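Local coordinates for fluoroacetyl-CoA-specific thioesterase-like domain-containing protein (Thermanaerovibrio acidaminovorans, PDB 3QOO), which is of unknown function but adopts a hot-dog fold and may act as an acyl-CoA thioesterase related to the fluoroacetyl-CoA-specific enzymes, at residues E72-A77 with V112-Q117; V85-T90 with L101-D106. All coordinates share one frame; numbering follows the deposited sequence. Where two conformers were deposited one is given.

Contact 1: E72-A77 with V112-Q117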
ATOM      1  N   GLU A  72      -1.851   5.250   3.694  1.00  7.07           N
ATOM      2  CA  GLU A  72      -3.269   4.993   3.461  1.00  7.55           C
ATOM      3  C   GLU A  72      -3.605   5.337   2.039  1.00  7.64           C
ATOM      4  O   GLU A  72      -3.117   6.371   1.520  1.00  7.99           O
ATOM      5  CB  GLU A  72      -4.112   5.820   4.425  1.00  8.78           C
ATOM      6  CG  GLU A  72      -5.585   5.573   4.373  1.00 11.60           C
ATOM      7  CD  GLU A  72      -6.368   6.188   5.502  1.00 12.20           C
ATOM      8  OE1 GLU A  72      -7.645   6.093   5.404  1.00 12.11           O
ATOM      9  OE2 GLU A  72      -5.727   6.883   6.396  1.00 13.25           O
ATOM     10  N   VAL A  73      -4.402   4.509   1.378  1.00  7.29           N
ATOM     11  CA  VAL A  73      -4.873   4.755   0.023  1.00  6.93           C
ATOM     12  C   VAL A  73      -6.368   4.549  -0.021  1.00  6.92           C
ATOM     13  O   VAL A  73      -6.878   3.564   0.538  1.00  7.94           O
ATOM     14  CB  VAL A  73      -4.156   3.834  -1.013  1.00  7.37           C
ATOM     15  CG1 VAL A  73      -4.731   4.024  -2.430  1.00  9.63           C
ATOM     16  CG2 VAL A  73      -2.676   4.095  -0.996  1.00  9.48           C
ATOM     17  N   HIS A  74      -7.069   5.464  -0.678  1.00  7.46           N
ATOM     18  CA  HIS A  74      -8.482   5.308  -1.014  1.00  7.76           C
ATOM     19  C   HIS A  74      -8.622   5.184  -2.518  1.00  7.95           C
ATOM     20  O   HIS A  74      -8.193   6.051  -3.269  1.00  9.53           O
ATOM     21  CB  HIS A  74      -9.308   6.510  -0.552  1.00  8.48           C
ATOM     22  CG  HIS A  74      -9.283   6.739   0.921  1.00  8.46           C
ATOM     23  ND1 HIS A  74     -10.012   7.760   1.509  1.00 10.69           N
ATOM     24  CD2 HIS A  74      -8.621   6.125   1.935  1.00 10.14           C
ATOM     25  CE1 HIS A  74      -9.789   7.766   2.815  1.00  9.86           C
ATOM     26  NE2 HIS A  74      -8.956   6.774   3.103  1.00  9.99           N
ATOM     27  N   ASN A  75      -9.197   4.094  -2.973  0.53  8.44           N
ATOM     28  CA  ASN A  75      -9.476   3.942  -4.373  0.53  8.86           C
ATOM     29  C   ASN A  75     -10.779   4.619  -4.675  0.53  9.39           C
ATOM     30  O   ASN A  75     -11.756   4.504  -3.924  0.53 11.01           O
ATOM     31  CB  ASN A  75      -9.532   2.480  -4.753  0.53  9.09           C
ATOM     32  CG  ASN A  75      -8.171   1.874  -4.800  0.53  8.00           C
ATOM     33  OD1 ASN A  75      -7.358   2.251  -5.636  0.53  9.22           O
ATOM     34  ND2 ASN A  75      -7.894   0.961  -3.883  0.53  9.25           N
ATOM     35  N   LEU A  76     -10.783   5.348  -5.768  1.00  8.82           N
ATOM     36  CA  LEU A  76     -11.983   6.081  -6.231  1.00  9.44           C
ATOM     37  C   LEU A  76     -12.551   5.513  -7.508  1.00  9.59           C
ATOM     38  O   LEU A  76     -13.766   5.364  -7.632  1.00 10.82           O
ATOM     39  CB  LEU A  76     -11.672   7.555  -6.421  1.00 10.05           C
ATOM     40  CG  LEU A  76     -11.088   8.240  -5.180  1.00 16.52           C
ATOM     41  CD1 LEU A  76     -11.006   9.715  -5.526  1.00 17.94           C
ATOM     42  CD2 LEU A  76     -11.702   8.024  -3.833  1.00 21.90           C
ATOM     43  N   ALA A  77     -11.719   5.139  -8.455  1.00  9.18           N
ATOM     44  CA  ALA A  77     -12.192   4.713  -9.743  1.00  9.28           C
ATOM     45  C   ALA A  77     -11.063   3.956 -10.448  1.00  9.63           C
ATOM     46  O   ALA A  77      -9.889   4.137 -10.140  1.00 10.30           O
ATOM     47  CB  ALA A  77     -12.673   5.937 -10.573  1.00 10.49           C
ATOM     48  N   VAL A 112      -8.668   9.006  -9.620  1.00  9.28           N
ATOM     49  CA  VAL A 112      -8.720   7.571  -9.479  1.00  9.40           C
ATOM     50  C   VAL A 112      -8.360   7.094  -8.064  1.00  7.93           C
ATOM     51  O   VAL A 112      -8.774   6.004  -7.667  1.00  8.82           O
ATOM     52  CB  VAL A 112      -7.889   6.836 -10.533  1.00  9.00           C
ATOM     53  CG1 VAL A 112      -8.492   7.035 -11.919  1.00 10.89           C
ATOM     54  CG2 VAL A 112      -6.413   7.252 -10.528  1.00 10.14           C
ATOM     55  N   ALA A 113      -7.569   7.859  -7.317  1.00  8.43           N
ATOM     56  CA  ALA A 113      -7.189   7.472  -5.955  1.00  7.80           C
ATOM     57  C   ALA A 113      -6.699   8.687  -5.202  1.00  7.81           C
ATOM     58  O   ALA A 113      -6.270   9.697  -5.798  1.00  9.00           O
ATOM     59  CB  ALA A 113      -6.100   6.394  -5.932  1.00  9.60           C
ATOM     60  N   THR A 114      -6.738   8.607  -3.876  1.00  7.55           N
ATOM     61  CA  THR A 114      -6.120   9.565  -2.980  1.00  8.01           C
ATOM     62  C   THR A 114      -5.332   8.799  -1.928  1.00  7.61           C
ATOM     63  O   THR A 114      -5.518   7.579  -1.768  1.00  8.21           O
ATOM     64  CB  THR A 114      -7.144  10.462  -2.318  1.00  8.76           C
ATOM     65  OG1 THR A 114      -8.125   9.682  -1.672  1.00 10.49           O
ATOM     66  CG2 THR A 114      -7.776  11.419  -3.356  1.00 11.78           C
ATOM     67  N   GLY A 115      -4.459   9.474  -1.209  1.00  8.08           N
ATOM     68  CA  GLY A 115      -3.680   8.820  -0.202  1.00  8.10           C
ATOM     69  C   GLY A 115      -2.981   9.725   0.750  1.00  8.35           C
ATOM     70  O   GLY A 115      -3.019  10.958   0.582  1.00  8.49           O
ATOM     71  N   LEU A 116      -2.306   9.133   1.727  1.00  7.80           N
ATOM     72  CA  LEU A 116      -1.408   9.868   2.566  1.00  9.49           C
ATOM     73  C   LEU A 116      -0.263   8.951   2.968  1.00  9.19           C
ATOM     74  O   LEU A 116      -0.401   7.723   3.008  1.00 10.09           O
ATOM     75  CB  LEU A 116      -2.071  10.436   3.758  1.00 14.25           C
ATOM     76  CG  LEU A 116      -2.450   9.534   4.867  1.00 14.89           C
ATOM     77  CD1 LEU A 116      -1.246   8.937   5.666  1.00 17.13           C
ATOM     78  CD2 LEU A 116      -3.377  10.293   5.841  1.00 18.48           C
ATOM     79  N   GLN A 117       0.859   9.571   3.324  1.00  8.81           N
ATOM     80  CA  GLN A 117       2.018   8.842   3.801  1.00  8.17           C
ATOM     81  C   GLN A 117       2.743   9.667   4.853  1.00  8.34           C
ATOM     82  O   GLN A 117       2.996  10.865   4.641  1.00  9.83           O
ATOM     83  CB  GLN A 117       2.944   8.475   2.659  1.00  9.50           C
ATOM     84  CG  GLN A 117       4.112   7.559   3.085  1.00  9.25           C
ATOM     85  CD  GLN A 117       4.831   7.006   1.894  1.00 10.09           C
ATOM     86  OE1 GLN A 117       5.876   7.527   1.492  1.00 10.26           O
ATOM     87  NE2 GLN A 117       4.255   5.966   1.281  1.00 10.85           N
TER
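Glu-72 and Leu-116 face each other as an antiparallel hydrogen-bonded pair, and the same two-bond ring recurs between His-74 and Thr-114, where His-74 N reaches Thr-114 O at 2.8 Å. Past the end of the strand the regular ladder gives way to a fork: Val-112 O accepts from both Leu-76 N (2.8 Å) and Ala-77 N (3.2 Å), which approach from the same face of its carbonyl plane. Here Leu-76 CB lies 3.5 Å from Val-112 O, and Leu-76 CG comes to 4.0 Å from Ala-113 CA. Between the two hydrogen-bonded pairs, Gly-115 stands across from Val-73, with Gly-115 CA 3.0 Å from Glu-72 O. On the face that carries Glu-72, His-74, Thr-114 and Leu-116, side chains meet across the strands: Thr-114 OG1 comes within 3.6 Å of His-74 CB, and Glu-72 CB packs on Leu-116 CG. Glu-72 CG is anti to the backbone N (chi1 -175°) and the chain beyond it is extended. Its OE1 receives a bond from His-74 NE2 (2.7 Å); the oxygen lies in the imidazole plane, whereas the nitrogen sits above the carboxylate plane, a link that ties the imidazole's orientation to the carboxylate. The other face turns to helix 41-56, where Ala-113 touches Phe-44. Val-112 and Ala-113 both face Ala-105 in a classic beta bulge. Glu-72, Val-73 and His-74 also pair with an antiparallel strand of the second subunit, continuing the sheet across the interface as in hot-dog dimers.

Contact 2: V85-T90 with L101-D106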
ATOM      1  N   VAL A  85      -1.657   7.886 -15.466  1.00 11.14           N
ATOM      2  CA  VAL A  85      -2.093   8.421 -14.185  1.00 11.71           C
ATOM      3  C   VAL A  85      -1.096   9.440 -13.651  1.00 11.75           C
ATOM      4  O   VAL A  85       0.076   9.117 -13.466  1.00 12.59           O
ATOM      5  CB  VAL A  85      -2.304   7.280 -13.145  1.00 11.58           C
ATOM      6  CG1 VAL A  85      -2.828   7.838 -11.856  1.00 12.52           C
ATOM      7  CG2 VAL A  85      -3.255   6.222 -13.705  1.00 12.27           C
ATOM      8  N   THR A  86      -1.579  10.664 -13.453  1.00 11.60           N
ATOM      9  CA  THR A  86      -0.751  11.722 -12.877  1.00 11.91           C
ATOM     10  C   THR A  86      -0.887  11.682 -11.353  1.00 10.65           C
ATOM     11  O   THR A  86      -1.982  11.841 -10.817  1.00 11.28           O
ATOM     12  CB  THR A  86      -1.151  13.090 -13.418  1.00 12.65           C
ATOM     13  OG1 THR A  86      -0.996  13.057 -14.829  1.00 15.89           O
ATOM     14  CG2 THR A  86      -0.339  14.217 -12.817  1.00 14.82           C
ATOM     15  N   PHE A  87       0.233  11.480 -10.675  1.00 10.10           N
ATOM     16  CA  PHE A  87       0.318  11.511  -9.227  1.00  9.53           C
ATOM     17  C   PHE A  87       0.865  12.836  -8.771  1.00  9.27           C
ATOM     18  O   PHE A  87       1.886  13.307  -9.299  1.00 10.27           O
ATOM     19  CB  PHE A  87       1.238  10.411  -8.713  1.00  9.87           C
ATOM     20  CG  PHE A  87       0.700   9.023  -8.809  1.00 10.17           C
ATOM     21  CD1 PHE A  87       0.342   8.337  -7.662  1.00 10.47           C
ATOM     22  CD2 PHE A  87       0.603   8.375 -10.025  1.00 11.64           C
ATOM     23  CE1 PHE A  87      -0.098   7.017  -7.727  1.00 11.64           C
ATOM     24  CE2 PHE A  87       0.115   7.062 -10.068  1.00 12.91           C
ATOM     25  CZ  PHE A  87      -0.232   6.391  -8.932  1.00 12.07           C
ATOM     26  N   THR A  88       0.195  13.419  -7.773  1.00  9.16           N
ATOM     27  CA  THR A  88       0.657  14.642  -7.127  1.00 10.02           C
ATOM     28  C   THR A  88       0.789  14.340  -5.645  1.00  9.54           C
ATOM     29  O   THR A  88      -0.194  13.910  -5.019  1.00 10.73           O
ATOM     30  CB  THR A  88      -0.326  15.800  -7.321  1.00 11.02           C
ATOM     31  OG1 THR A  88      -0.583  15.974  -8.712  1.00 11.64           O
ATOM     32  CG2 THR A  88       0.267  17.095  -6.746  1.00 13.51           C
ATOM     33  N   VAL A  89       2.002  14.496  -5.119  1.00  9.14           N
ATOM     34  CA  VAL A  89       2.275  14.307  -3.725  1.00  9.38           C
ATOM     35  C   VAL A  89       2.759  15.608  -3.116  1.00  9.15           C
ATOM     36  O   VAL A  89       3.629  16.253  -3.695  1.00  9.95           O
ATOM     37  CB  VAL A  89       3.266  13.140  -3.519  1.00  9.26           C
ATOM     38  CG1 VAL A  89       3.700  13.027  -2.071  1.00 10.94           C
ATOM     39  CG2 VAL A  89       2.617  11.814  -3.973  1.00 10.16           C
ATOM     40  N   THR A  90       2.176  15.971  -1.984  1.00  9.69           N
ATOM     41  CA  THR A  90       2.305  17.303  -1.392  1.00  9.98           C
ATOM     42  C   THR A  90       2.595  17.211   0.090  1.00  9.29           C
ATOM     43  O   THR A  90       1.947  16.443   0.795  1.00 10.07           O
ATOM     44  CB  THR A  90       0.991  18.094  -1.542  1.00 11.33           C
ATOM     45  OG1 THR A  90       0.603  18.105  -2.921  1.00 12.80           O
ATOM     46  CG2 THR A  90       1.137  19.526  -1.029  1.00 12.75           C
ATOM     47  N   LEU A 101       2.550  13.590   4.034  1.00  9.39           N
ATOM     48  CA  LEU A 101       2.284  13.990   2.677  1.00  9.47           C
ATOM     49  C   LEU A 101       0.949  13.452   2.217  1.00  9.34           C
ATOM     50  O   LEU A 101       0.581  12.326   2.565  1.00 10.48           O
ATOM     51  CB  LEU A 101       3.387  13.459   1.764  1.00 10.20           C
ATOM     52  CG  LEU A 101       4.801  13.914   2.189  1.00 11.24           C
ATOM     53  CD1 LEU A 101       5.512  12.809   2.961  1.00 12.42           C
ATOM     54  CD2 LEU A 101       5.632  14.305   0.990  1.00 12.86           C
ATOM     55  N   SER A 102       0.226  14.248   1.436  1.00  9.04           N
ATOM     56  CA  SER A 102      -0.986  13.808   0.805  1.00  9.18           C
ATOM     57  C   SER A 102      -0.719  13.457  -0.660  1.00  9.19           C
ATOM     58  O   SER A 102       0.281  13.868  -1.235  1.00 10.63           O
ATOM     59  CB  SER A 102      -2.002  14.915   0.887  1.00 11.30           C
ATOM     60  OG  SER A 102      -1.572  16.060   0.205  1.00 15.96           O
HETATM   61  N   MSE A 103      -1.628  12.686  -1.232  1.00  9.11           N
HETATM   62  CA  MSE A 103      -1.496  12.196  -2.598  1.00  8.27           C
HETATM   63  C   MSE A 103      -2.834  12.249  -3.297  1.00  8.50           C
HETATM   64  O   MSE A 103      -3.880  11.931  -2.711  1.00  8.97           O
HETATM   65  CB  MSE A 103      -0.975  10.742  -2.594  1.00  8.49           C
HETATM   66  CG  MSE A 103      -0.755  10.114  -3.938  1.00  9.36           C
HETATM   67 SE   MSE A 103      -2.321   9.239  -4.700  0.84  7.60          SE
HETATM   68  CE  MSE A 103      -2.180   7.524  -3.756  1.00 10.31           C
ATOM     69  N   LYS A 104      -2.790  12.633  -4.566  1.00  9.04           N
ATOM     70  CA  LYS A 104      -3.917  12.514  -5.452  1.00  9.43           C
ATOM     71  C   LYS A 104      -3.428  11.956  -6.765  1.00  9.45           C
ATOM     72  O   LYS A 104      -2.390  12.362  -7.267  1.00 11.18           O
ATOM     73  CB  LYS A 104      -4.638  13.867  -5.654  1.00 12.52           C
ATOM     74  CG  LYS A 104      -6.037  13.766  -6.259  1.00 18.24           C
ATOM     75  CD  LYS A 104      -6.835  15.034  -5.977  1.00 21.93           C
ATOM     76  CE  LYS A 104      -8.224  14.992  -6.603  1.00 24.74           C
ATOM     77  NZ  LYS A 104      -8.961  16.243  -6.264  1.00 26.05           N
ATOM     78  N   ALA A 105      -4.178  11.014  -7.294  1.00  8.69           N
ATOM     79  CA  ALA A 105      -3.922  10.371  -8.572  1.00  9.91           C
ATOM     80  C   ALA A 105      -5.112  10.617  -9.463  1.00 10.13           C
ATOM     81  O   ALA A 105      -6.249  10.323  -9.105  1.00 10.12           O
ATOM     82  CB  ALA A 105      -3.665   8.877  -8.375  1.00 10.72           C
ATOM     83  N   ASP A 106      -4.834  11.122 -10.662  0.56 10.67           N
ATOM     84  CA  ASP A 106      -5.854  11.520 -11.613  0.56 11.46           C
ATOM     85  C   ASP A 106      -5.463  11.023 -12.992  0.56 11.93           C
ATOM     86  O   ASP A 106      -4.295  10.801 -13.301  0.56 11.45           O
ATOM     87  CB  ASP A 106      -5.964  13.055 -11.656  0.56 12.51           C
ATOM     88  CG  ASP A 106      -6.142  13.669 -10.288  0.56 15.59           C
ATOM     89  OD1 ASP A 106      -5.211  14.355  -9.791  0.56 20.58           O
ATOM     90  OD2 ASP A 106      -7.192  13.452  -9.693  0.56 17.81           O
TER
HETATM   91  O   HOH W   1      -2.607  14.457  -9.657  1.00 15.33           O
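Phe-87 and Ala-105 form a non-hydrogen-bonded pair in the antiparallel beta hairpin of strands 84-95 and 98-107, part of the hot-dog sheet, and the phenylalanine side chain illustrates how such a sheet builds its buried face. Its CB points to the face shared with Val-89, Met-103 and Ala-105, and CG lies anti to the carbonyl carbon (chi1 -72°). CD1 approaches both Met-103 SE and Ala-105 CB, at 4.1 Å each, and CE1 meets the same Ala-105 methyl. Ala-105 CB sits over the centre of the Phe-87 ring in a CH-pi contact, while the selenium of the selenomethionine makes an oblique Met-aromatic contact. Thr-47 and Leu-51 of helix 41-56 also touch the ring. Ala-105 CB is shared with Val-85 CG1 (3.7 Å), and further along Val-89 CG2 packs on Met-103 CG (3.8 Å) while Val-89 CG1 meets Leu-101 CD2. Six backbone hydrogen bonds close three rings, at Thr-86 with Asp-106, Thr-88 with Lys-104 and Thr-90 with Ser-102. The face bearing these residues is polar. Thr-88 OG1 bonds Arg-17 NE of the neighbouring strand 15-21 and also a water, 2.7 Å away. That water is also hydrogen-bonded to Thr-86 O (2.9 Å) and, in the conformer described, to Asp-106 OD1 (2.6 Å), a bridge between the strands that is doubtful because the carboxylate has a second position.

In the fold
Contacts 1 and 2 are two seams of one antiparallel sheet, separated by the seam in which strands 98-107 and 110-123 pair: Val-112 N probably bonds Ala-105 O (2.8 Å), and Thr-114 CB packs against Met-103 O. Contact 2 is nested in the chain excursion closed by contact 1, and their centres lie 9 Å apart. Both turn one face to helix 41-56, but six of the touching residues of contact 2 are buried, against three in contact 1, and contact 2 meets that helix with an aromatic and apolar layer. Contact 1 involves strand 64-75, outermost within the chain, and reaches the second subunit; no other chain of the assembly touches contact 2.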